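Local coordinates for protein ribulose-5-phosphate reductase 1 (Staphylococcus aureus, PDB 6XHK) that catalyses the NADPH-dependent reduction of D-ribulose 5-phosphate to D-ribitol 5-phosphate, a step in making poly(ribitol phosphate) wall teichoic acid, at residues 161-171 and 222-230; 176-184 and 203-211. All coordinates share one frame; numbering follows the deposited sequence.

Overall arrangement
Both contacts belong to the nucleotide-binding half of the reductase, built around a six-stranded parallel sheet. Contact 1 (161-171 with 222-230) is largely buried: it joins two central strands, and most of its polar bonds run from backbone to backbone. Contact 2 (176-184 with 203-211) is partly buried and has no strand pairing; aromatic rings fill its inner part, while an arginine-aspartate salt bridge lies toward the surface. Strand 166-170 leads through a glycine-rich turn into helix 174-186, so the first segments of the two contacts are joined by only a short turn of chain. They also touch directly, Ile-169 CD1 of contact 1 lying 3.6 Å from Ala-180 N of contact 2.

Contact 1: 161-171 and 222-230; sequences ISNKNTFGIWG and TFDHAFECV. With NDP (NADPH dihydro-nicotinamide-adenine-dinucleotide phosphate), chain B.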
loop_
_atom_site.group_PDB
_atom_site.type_symbol
_atom_site.label_atom_id
_atom_site.label_comp_id
_atom_site.label_asym_id
_atom_site.label_seq_id
_atom_site.Cartn_x
_atom_site.Cartn_y
_atom_site.Cartn_z
ATOM N N ILE A 161 11.791 20.018 6.056
ATOM C CA ILE A 161 11.809 18.938 7.037
ATOM C C ILE A 161 13.243 18.435 7.202
ATOM O O ILE A 161 13.863 17.981 6.232
ATOM C CB ILE A 161 10.869 17.792 6.627
ATOM C CG1 ILE A 161 9.419 18.273 6.652
ATOM C CG2 ILE A 161 11.036 16.610 7.554
ATOM C CD1 ILE A 161 9.095 19.100 7.857
ATOM N N SER A 162 13.759 18.508 8.432
ATOM C CA SER A 162 15.055 17.961 8.818
ATOM C C SER A 162 14.863 16.732 9.711
ATOM O O SER A 162 13.743 16.290 9.983
ATOM C CB SER A 162 15.914 19.029 9.521
ATOM O OG SER A 162 15.228 19.686 10.582
ATOM N N ASN A 163 15.985 16.180 10.176
ATOM C CA ASN A 163 15.960 15.129 11.183
ATOM C C ASN A 163 15.850 15.789 12.559
ATOM O O ASN A 163 16.205 15.193 13.582
ATOM C CB ASN A 163 17.207 14.236 11.051
ATOM N N LYS A 164 15.365 17.039 12.571
ATOM C CA LYS A 164 15.065 17.817 13.772
ATOM C C LYS A 164 13.568 18.041 13.965
ATOM O O LYS A 164 13.169 18.661 14.955
ATOM C CB LYS A 164 15.784 19.172 13.714
ATOM N N ASN A 165 12.727 17.549 13.053
ATOM C CA ASN A 165 11.282 17.633 13.228
ATOM C C ASN A 165 10.813 16.540 14.186
ATOM O O ASN A 165 11.607 15.881 14.859
ATOM C CB ASN A 165 10.564 17.575 11.878
ATOM C CG ASN A 165 10.744 18.848 11.056
ATOM O OD1 ASN A 165 11.820 19.123 10.529
ATOM N ND2 ASN A 165 9.681 19.643 10.962
ATOM N N THR A 166 9.498 16.367 14.281
ATOM C CA THR A 166 8.897 15.363 15.159
ATOM C C THR A 166 7.563 14.940 14.565
ATOM O O THR A 166 6.626 15.734 14.530
ATOM C CB THR A 166 8.698 15.897 16.563
ATOM O OG1 THR A 166 9.975 16.210 17.126
ATOM C CG2 THR A 166 7.953 14.873 17.424
ATOM N N PHE A 167 7.460 13.686 14.147
ATOM C CA PHE A 167 6.292 13.210 13.424
ATOM C C PHE A 167 5.309 12.459 14.322
ATOM O O PHE A 167 5.691 11.839 15.317
ATOM C CB PHE A 167 6.735 12.320 12.270
ATOM C CG PHE A 167 7.720 12.973 11.353
ATOM C CD1 PHE A 167 7.276 13.695 10.250
ATOM C CD2 PHE A 167 9.082 12.836 11.557
ATOM C CE1 PHE A 167 8.171 14.292 9.378
ATOM C CE2 PHE A 167 9.989 13.427 10.688
ATOM C CZ PHE A 167 9.535 14.157 9.601
ATOM N N GLY A 168 4.028 12.546 13.971
ATOM C CA GLY A 168 3.008 11.690 14.547
ATOM C C GLY A 168 2.328 10.886 13.454
ATOM O O GLY A 168 2.186 11.351 12.325
ATOM N N ILE A 169 1.922 9.661 13.796
ATOM C CA ILE A 169 1.281 8.738 12.860
ATOM C C ILE A 169 0.060 8.139 13.554
ATOM O O ILE A 169 0.199 7.459 14.580
ATOM C CB ILE A 169 2.241 7.622 12.415
ATOM C CG1 ILE A 169 3.405 8.212 11.630
ATOM C CG2 ILE A 169 1.513 6.650 11.534
ATOM C CD1 ILE A 169 4.510 7.247 11.333
ATOM N N TRP A 170 -1.135 8.398 13.020
ATOM C CA TRP A 170 -2.345 7.740 13.510
ATOM C C TRP A 170 -2.642 6.490 12.690
ATOM O O TRP A 170 -2.565 6.514 11.459
ATOM C CB TRP A 170 -3.571 8.663 13.488
ATOM C CG TRP A 170 -3.832 9.402 14.775
ATOM C CD1 TRP A 170 -4.891 9.219 15.638
ATOM C CD2 TRP A 170 -3.037 10.445 15.335
ATOM N NE1 TRP A 170 -4.781 10.075 16.715
ATOM C CE2 TRP A 170 -3.653 10.840 16.550
ATOM C CE3 TRP A 170 -1.853 11.084 14.937
ATOM C CZ2 TRP A 170 -3.130 11.838 17.352
ATOM C CZ3 TRP A 170 -1.331 12.070 15.745
ATOM C CH2 TRP A 170 -1.970 12.441 16.936
ATOM N N GLY A 171 -2.989 5.401 13.388
ATOM C CA GLY A 171 -3.225 4.107 12.762
ATOM C C GLY A 171 -2.095 3.107 12.944
ATOM O O GLY A 171 -0.984 3.327 12.445
ATOM N N THR A 222 3.472 16.769 22.013
ATOM C CA THR A 222 3.489 17.709 20.904
ATOM C C THR A 222 4.349 17.204 19.753
ATOM O O THR A 222 5.301 16.444 19.952
ATOM C CB THR A 222 3.986 19.076 21.366
ATOM O OG1 THR A 222 3.795 20.015 20.302
ATOM C CG2 THR A 222 5.472 19.009 21.748
ATOM N N PHE A 223 4.014 17.683 18.553
ATOM C CA PHE A 223 4.644 17.298 17.294
ATOM C C PHE A 223 4.239 18.316 16.235
ATOM O O PHE A 223 3.224 19.004 16.382
ATOM C CB PHE A 223 4.202 15.902 16.854
ATOM C CG PHE A 223 2.705 15.721 16.838
ATOM C CD1 PHE A 223 2.025 15.293 17.970
ATOM C CD2 PHE A 223 1.980 15.979 15.674
ATOM C CE1 PHE A 223 0.652 15.126 17.937
ATOM C CE2 PHE A 223 0.613 15.818 15.638
ATOM C CZ PHE A 223 -0.055 15.392 16.767
ATOM N N ASP A 224 5.014 18.383 15.142
ATOM C CA ASP A 224 4.776 19.398 14.121
ATOM C C ASP A 224 4.268 18.884 12.780
ATOM O O ASP A 224 3.809 19.698 11.970
ATOM C CB ASP A 224 6.038 20.255 13.878
ATOM C CG ASP A 224 7.313 19.443 13.771
ATOM O OD1 ASP A 224 7.506 18.519 14.589
ATOM O OD2 ASP A 224 8.115 19.721 12.852
ATOM N N HIS A 225 4.327 17.583 12.515
ATOM C CA HIS A 225 3.881 17.044 11.233
ATOM C C HIS A 225 3.213 15.704 11.511
ATOM O O HIS A 225 3.704 14.928 12.337
ATOM C CB HIS A 225 5.050 16.828 10.266
ATOM C CG HIS A 225 5.477 18.055 9.528
ATOM N ND1 HIS A 225 5.936 19.185 10.166
ATOM C CD2 HIS A 225 5.525 18.327 8.204
ATOM C CE1 HIS A 225 6.241 20.105 9.271
ATOM N NE2 HIS A 225 5.998 19.611 8.071
ATOM N N ALA A 226 2.113 15.409 10.822
ATOM C CA ALA A 226 1.384 14.185 11.140
ATOM C C ALA A 226 0.883 13.518 9.873
ATOM O O ALA A 226 0.778 14.149 8.819
ATOM C CB ALA A 226 0.225 14.451 12.097
ATOM N N PHE A 227 0.592 12.212 10.003
ATOM C CA PHE A 227 0.162 11.334 8.911
ATOM C C PHE A 227 -1.075 10.580 9.360
ATOM O O PHE A 227 -1.042 9.892 10.384
ATOM C CB PHE A 227 1.250 10.342 8.539
ATOM C CG PHE A 227 2.395 10.962 7.873
ATOM C CD1 PHE A 227 2.424 11.090 6.502
ATOM C CD2 PHE A 227 3.460 11.436 8.620
ATOM C CE1 PHE A 227 3.506 11.678 5.864
ATOM C CE2 PHE A 227 4.547 12.037 7.999
ATOM C CZ PHE A 227 4.573 12.159 6.611
ATOM N N GLU A 228 -2.162 10.712 8.616
ATOM C CA GLU A 228 -3.394 9.989 8.908
ATOM C C GLU A 228 -3.453 8.716 8.063
ATOM O O GLU A 228 -3.696 8.784 6.852
ATOM C CB GLU A 228 -4.613 10.869 8.661
ATOM C CG GLU A 228 -5.886 10.283 9.233
ATOM C CD GLU A 228 -6.775 9.665 8.149
ATOM O OE1 GLU A 228 -6.423 9.735 6.941
ATOM O OE2 GLU A 228 -7.835 9.116 8.512
ATOM N N CYS A 229 -3.238 7.559 8.711
ATOM C CA CYS A 229 -3.181 6.244 8.077
ATOM C C CYS A 229 -4.283 5.333 8.615
ATOM O O CYS A 229 -4.091 4.123 8.810
ATOM C CB CYS A 229 -1.809 5.614 8.271
ATOM S SG CYS A 229 -0.446 6.639 7.810
ATOM N N VAL A 230 -5.435 5.951 8.890
ATOM C CA VAL A 230 -6.676 5.331 9.342
ATOM C C VAL A 230 -7.729 5.597 8.273
ATOM O O VAL A 230 -7.742 6.669 7.665
ATOM C CB VAL A 230 -7.108 5.946 10.693
ATOM C CG1 VAL A 230 -8.393 5.355 11.218
ATOM C CG2 VAL A 230 -6.005 5.855 11.675
HETATM P PA NDP B . -5.875 -1.381 8.508
HETATM O O1A NDP B . -6.942 -2.438 8.501
HETATM O O2A NDP B . -4.511 -2.019 8.747
HETATM O O5B NDP B . -6.255 -0.247 9.662
HETATM C C5B NDP B . -5.209 0.609 10.231
HETATM C C4B NDP B . -5.313 0.676 11.801
HETATM O O4B NDP B . -5.872 1.779 12.222
HETATM C C3B NDP B . -6.208 -0.472 12.350
HETATM O O3B NDP B . -5.504 -1.288 13.179
HETATM C C2B NDP B . -7.298 0.174 13.195
HETATM O O2B NDP B . -7.409 -0.698 14.398
HETATM C C1B NDP B . -6.788 1.344 13.488
HETATM N N9A NDP B . -7.762 2.368 13.880
HETATM C C8A NDP B . -9.125 2.322 13.856
HETATM N N7A NDP B . -9.611 3.506 14.326
HETATM C C5A NDP B . -8.569 4.261 14.634
HETATM C C6A NDP B . -8.490 5.681 15.210
HETATM N N6A NDP B . -9.718 6.396 15.480
HETATM N N1A NDP B . -7.211 6.255 15.458
HETATM C C2A NDP B . -5.995 5.521 15.181
HETATM N N3A NDP B . -6.085 4.156 14.624
HETATM C C4A NDP B . -7.425 3.559 14.364
HETATM O O3 NDP B . -5.785 -0.606 7.009
HETATM P PN NDP B . -4.410 0.158 6.373
HETATM O O1N NDP B . -3.399 0.471 7.480
HETATM O O2N NDP B . -3.732 -0.761 5.410
HETATM O O5D NDP B . -4.931 1.522 5.571
HETATM C C5D NDP B . -6.214 2.096 5.901
HETATM C C4D NDP B . -6.764 3.029 4.940
HETATM O O4D NDP B . -5.710 3.512 3.859
HETATM C C3D NDP B . -7.926 2.428 4.113
HETATM O O3D NDP B . -9.069 3.386 4.032
HETATM C C2D NDP B . -7.391 2.173 2.894
HETATM O O2D NDP B . -8.367 2.138 1.805
HETATM C C1D NDP B . -6.289 3.356 2.682
HETATM N N1N NDP B . -5.349 3.150 1.559
HETATM C C2N NDP B . -4.995 4.333 0.772
HETATM C C3N NDP B . -4.195 4.262 -0.541
HETATM C C7N NDP B . -3.895 5.612 -1.311
HETATM O O7N NDP B . -3.646 5.596 -2.493
HETATM N N7N NDP B . -3.920 6.875 -0.568
HETATM C C4N NDP B . -3.488 2.935 -0.911
HETATM C C5N NDP B . -4.073 1.708 -0.177
HETATM C C6N NDP B . -4.774 1.852 1.191
HETATM P P2B NDP B . -8.830 -1.468 14.583
HETATM O O1X NDP B . -9.996 -0.524 14.378
HETATM O O2X NDP B . -8.907 -2.558 13.527
HETATM O O3X NDP B . -8.875 -2.033 15.993
#
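The carbonyl oxygen of His-225 takes two contacts from the neighbouring strand: Gly-168 N donates a nearly straight hydrogen bond to it (2.9 Å, 159°), and Phe-167 CA adds a CH···O contact at 3.3 Å. Parallel pairing continues as Phe-227 N bonds to Gly-168 O (2.9 Å), Trp-170 N to Phe-227 O, and Cys-229 N to Trp-170 O. Before the strands pair, Asp-224 reaches back across the gap. Its CG sits between backbone N and carbonyl carbon (chi1 45°), which brings OD1 to the amide of Thr-166 for a weak bond, while OD2 accepts a hydrogen bond from Asn-165 ND2; the backbone N of the same aspartate bonds to Thr-166 O. These strands are the first and fourth of a Rossmann fold and lie side by side at the middle of its sheet, at the switch point where strand order reverses and the dinucleotide binds. One face carries Phe-167, His-225 and Phe-227; Phe-167 CD1 meets the edge of the Phe-227 ring, and Ile-161 CD1 lies over a face of the imidazole, 3.5 Å from the His-225 ring centroid. On the other face Gly-168 has no side chain, which suits a place where the Phe-223 ring approaches Trp-170, CZ to CH2 3.5 Å. At the cofactor end, Gly-171 takes a positive phi (104°) that glycine adopts easily, and its CA lies 3.4 Å from N3A of NADPH, beside Val-230.

Contact 2: 176-184 and 203-211; sequences GYITAILLR and SHFSFVDDV
His-204 meets Tyr-177 through its backbone: the carbonyl oxygen lies in the plane of the tyrosine ring, 3.2 Å from CE2, at the slightly positive hydrogen-bearing edge. Next in sequence, Phe-205 brings its ring to the start of the helix. Tyr-177 turns an edge to one face of it, with CD2 over the ring centre and the planes at 78°, while Ala-180 CB touches the rim of Phe-205 at CD1 (3.9 Å). The tyrosine can reach both neighbouring phenylalanines because its CG lies anti to the backbone N (chi1 -172°), which swings the ring into the gap between them.

Phe-207 completes the aromatic cluster. Its edge points toward the face of Tyr-177 in an offset edge-to-face pair, and the same ring wedges against the helix, with CZ 3.6 Å from Ile-181 CG1 and CE2 3.7 Å from Ala-180 CB. A small alanine suits this spot, since two phenylalanine rings close on its methyl group. The carbonyl of Phe-207 serves another purpose, receiving Arg-184 NE in the guanidinium plane (3.1 Å, 166°). Val-208 adds a light touch, CG2 against Ala-180 CB. Asp-209 then forms a salt bridge, OD1 to Arg-184 NH1 at 2.6 Å, with carboxylate and guanidinium nearly coplanar. Bends at chi2 and chi3 fold the arginine so that one flat group serves both the carbonyl and the acid; its NH2 reaches Ser-190 O, a third partner.

Helix 174-186, which follows the first strand of the Rossmann fold, is thereby covered on one flank by the loop entering edge strand 210-213; Ile-178 and Leu-182 pack on helix 143-155, and Leu-183 lies against strands 166-170 and 191-196.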
loop_
_atom_site.group_PDB
_atom_site.type_symbol
_atom_site.label_atom_id
_atom_site.label_comp_id
_atom_site.label_asym_id
_atom_site.label_seq_id
_atom_site.Cartn_x
_atom_site.Cartn_y
_atom_site.Cartn_z
ATOM N N GLY A 176 0.281 2.653 8.609
ATOM C CA GLY A 176 1.023 3.094 9.777
ATOM C C GLY A 176 2.445 2.567 9.806
ATOM O O GLY A 176 3.404 3.346 9.885
ATOM N N TYR A 177 2.596 1.230 9.720
ATOM C CA TYR A 177 3.897 0.574 9.882
ATOM C C TYR A 177 4.868 0.970 8.779
ATOM O O TYR A 177 6.032 1.296 9.049
ATOM C CB TYR A 177 3.702 -0.949 9.952
ATOM C CG TYR A 177 4.939 -1.776 10.301
ATOM C CD1 TYR A 177 5.639 -2.483 9.306
ATOM C CD2 TYR A 177 5.429 -1.826 11.604
ATOM C CE1 TYR A 177 6.757 -3.231 9.608
ATOM C CE2 TYR A 177 6.564 -2.565 11.915
ATOM C CZ TYR A 177 7.227 -3.261 10.910
ATOM O OH TYR A 177 8.355 -3.991 11.224
ATOM N N ILE A 178 4.406 0.959 7.526
ATOM C CA ILE A 178 5.287 1.332 6.421
ATOM C C ILE A 178 5.781 2.759 6.587
ATOM O O ILE A 178 6.975 3.046 6.419
ATOM C CB ILE A 178 4.572 1.118 5.075
ATOM C CG1 ILE A 178 4.244 -0.370 4.905
ATOM C CG2 ILE A 178 5.383 1.685 3.921
ATOM C CD1 ILE A 178 3.724 -0.737 3.562
ATOM N N THR A 179 4.870 3.676 6.929
ATOM C CA THR A 179 5.245 5.075 7.089
ATOM C C THR A 179 6.238 5.264 8.218
ATOM O O THR A 179 7.209 6.018 8.073
ATOM C CB THR A 179 3.990 5.898 7.329
ATOM O OG1 THR A 179 2.942 5.384 6.496
ATOM C CG2 THR A 179 4.249 7.377 7.082
ATOM N N ALA A 180 5.986 4.619 9.363
ATOM C CA ALA A 180 6.957 4.642 10.447
ATOM C C ALA A 180 8.330 4.204 9.944
ATOM O O ALA A 180 9.343 4.878 10.197
ATOM C CB ALA A 180 6.465 3.759 11.592
ATOM N N ILE A 181 8.374 3.098 9.182
ATOM C CA ILE A 181 9.644 2.588 8.662
ATOM C C ILE A 181 10.332 3.651 7.820
ATOM O O ILE A 181 11.540 3.893 7.949
ATOM C CB ILE A 181 9.424 1.312 7.837
ATOM C CG1 ILE A 181 8.835 0.186 8.674
ATOM C CG2 ILE A 181 10.753 0.850 7.237
ATOM C CD1 ILE A 181 8.617 -1.087 7.829
ATOM N N LEU A 182 9.575 4.279 6.922
ATOM C CA LEU A 182 10.182 5.211 5.978
ATOM C C LEU A 182 10.708 6.446 6.682
ATOM O O LEU A 182 11.843 6.878 6.439
ATOM C CB LEU A 182 9.185 5.597 4.893
ATOM C CG LEU A 182 8.880 4.416 3.980
ATOM C CD1 LEU A 182 7.681 4.711 3.094
ATOM C CD2 LEU A 182 10.110 4.082 3.156
ATOM N N LEU A 183 9.899 7.023 7.566
ATOM C CA LEU A 183 10.361 8.178 8.321
ATOM C C LEU A 183 11.624 7.855 9.097
ATOM O O LEU A 183 12.541 8.680 9.167
ATOM C CB LEU A 183 9.274 8.663 9.272
ATOM C CG LEU A 183 8.079 9.277 8.565
ATOM C CD1 LEU A 183 6.942 9.412 9.558
ATOM C CD2 LEU A 183 8.472 10.595 7.899
ATOM N N ARG A 184 11.705 6.650 9.674
ATOM C CA ARG A 184 12.882 6.335 10.474
ATOM C C ARG A 184 14.105 6.115 9.586
ATOM O O ARG A 184 15.226 6.511 9.943
ATOM C CB ARG A 184 12.605 5.119 11.366
ATOM C CG ARG A 184 13.837 4.574 12.117
ATOM C CD ARG A 184 14.446 5.697 12.908
ATOM N NE ARG A 184 13.526 6.129 13.951
ATOM C CZ ARG A 184 13.443 7.377 14.397
ATOM N NH1 ARG A 184 12.578 7.684 15.351
ATOM N NH2 ARG A 184 14.179 8.328 13.834
ATOM N N SER A 203 2.685 -3.180 19.312
ATOM C CA SER A 203 3.948 -3.809 19.686
ATOM C C SER A 203 4.899 -3.925 18.499
ATOM O O SER A 203 6.116 -3.978 18.693
ATOM C CB SER A 203 3.695 -5.182 20.284
ATOM O OG SER A 203 2.741 -5.883 19.506
ATOM N N HIS A 204 4.377 -3.945 17.268
ATOM C CA HIS A 204 5.266 -4.084 16.118
ATOM C C HIS A 204 6.119 -2.859 15.855
ATOM O O HIS A 204 7.054 -2.950 15.052
ATOM C CB HIS A 204 4.495 -4.428 14.837
ATOM C CG HIS A 204 3.742 -5.717 14.918
ATOM N ND1 HIS A 204 2.550 -5.852 15.595
ATOM C CD2 HIS A 204 4.063 -6.951 14.470
ATOM C CE1 HIS A 204 2.141 -7.105 15.514
ATOM N NE2 HIS A 204 3.042 -7.792 14.839
ATOM N N PHE A 205 5.822 -1.736 16.488
ATOM C CA PHE A 205 6.532 -0.479 16.273
ATOM C C PHE A 205 7.558 -0.333 17.394
ATOM O O PHE A 205 7.240 0.123 18.496
ATOM C CB PHE A 205 5.562 0.689 16.275
ATOM C CG PHE A 205 4.461 0.626 15.226
ATOM C CD1 PHE A 205 4.499 1.470 14.108
ATOM C CD2 PHE A 205 3.357 -0.213 15.389
ATOM C CE1 PHE A 205 3.474 1.472 13.172
ATOM C CE2 PHE A 205 2.323 -0.221 14.439
ATOM C CZ PHE A 205 2.389 0.619 13.324
ATOM N N SER A 206 8.788 -0.731 17.113
ATOM C CA SER A 206 9.854 -0.772 18.100
ATOM C C SER A 206 10.896 0.292 17.851
ATOM O O SER A 206 11.500 0.802 18.799
ATOM C CB SER A 206 10.526 -2.137 18.063
ATOM O OG SER A 206 9.542 -3.122 18.249
ATOM N N PHE A 207 11.110 0.610 16.581
ATOM C CA PHE A 207 11.987 1.605 16.001
ATOM C C PHE A 207 11.405 3.036 16.093
ATOM O O PHE A 207 11.988 4.008 15.578
ATOM C CB PHE A 207 12.285 1.224 14.547
ATOM C CG PHE A 207 11.057 0.863 13.746
ATOM C CD1 PHE A 207 10.482 -0.385 13.849
ATOM C CD2 PHE A 207 10.454 1.791 12.921
ATOM C CE1 PHE A 207 9.356 -0.713 13.119
ATOM C CE2 PHE A 207 9.326 1.462 12.196
ATOM C CZ PHE A 207 8.783 0.206 12.294
ATOM N N VAL A 208 10.256 3.115 16.763
ATOM C CA VAL A 208 9.556 4.355 17.074
ATOM C C VAL A 208 9.916 4.808 18.482
ATOM O O VAL A 208 10.208 3.990 19.367
ATOM C CB VAL A 208 8.034 4.159 16.881
ATOM C CG1 VAL A 208 7.290 5.389 17.209
ATOM C CG2 VAL A 208 7.769 3.903 15.435
ATOM N N ASP A 209 9.900 6.135 18.684
ATOM C CA ASP A 209 10.399 6.722 19.926
ATOM C C ASP A 209 9.445 6.455 21.075
ATOM O O ASP A 209 9.881 6.211 22.204
ATOM C CB ASP A 209 10.627 8.225 19.770
ATOM C CG ASP A 209 11.607 8.554 18.665
ATOM O OD1 ASP A 209 11.799 7.706 17.781
ATOM O OD2 ASP A 209 12.247 9.612 18.695
ATOM N N ASP A 210 8.148 6.476 20.805
ATOM C CA ASP A 210 7.166 6.112 21.808
ATOM C C ASP A 210 5.873 5.792 21.062
ATOM O O ASP A 210 5.670 6.201 19.919
ATOM C CB ASP A 210 6.969 7.240 22.845
ATOM C CG ASP A 210 6.264 6.772 24.126
ATOM O OD1 ASP A 210 6.948 6.518 25.131
ATOM O OD2 ASP A 210 5.029 6.599 24.127
ATOM N N VAL A 211 5.001 5.064 21.739
ATOM C CA VAL A 211 3.765 4.532 21.178
ATOM C C VAL A 211 2.634 4.792 22.165
ATOM O O VAL A 211 2.808 4.588 23.375
ATOM C CB VAL A 211 3.926 3.025 20.876
ATOM C CG1 VAL A 211 2.601 2.344 20.732
ATOM C CG2 VAL A 211 4.702 2.847 19.549
#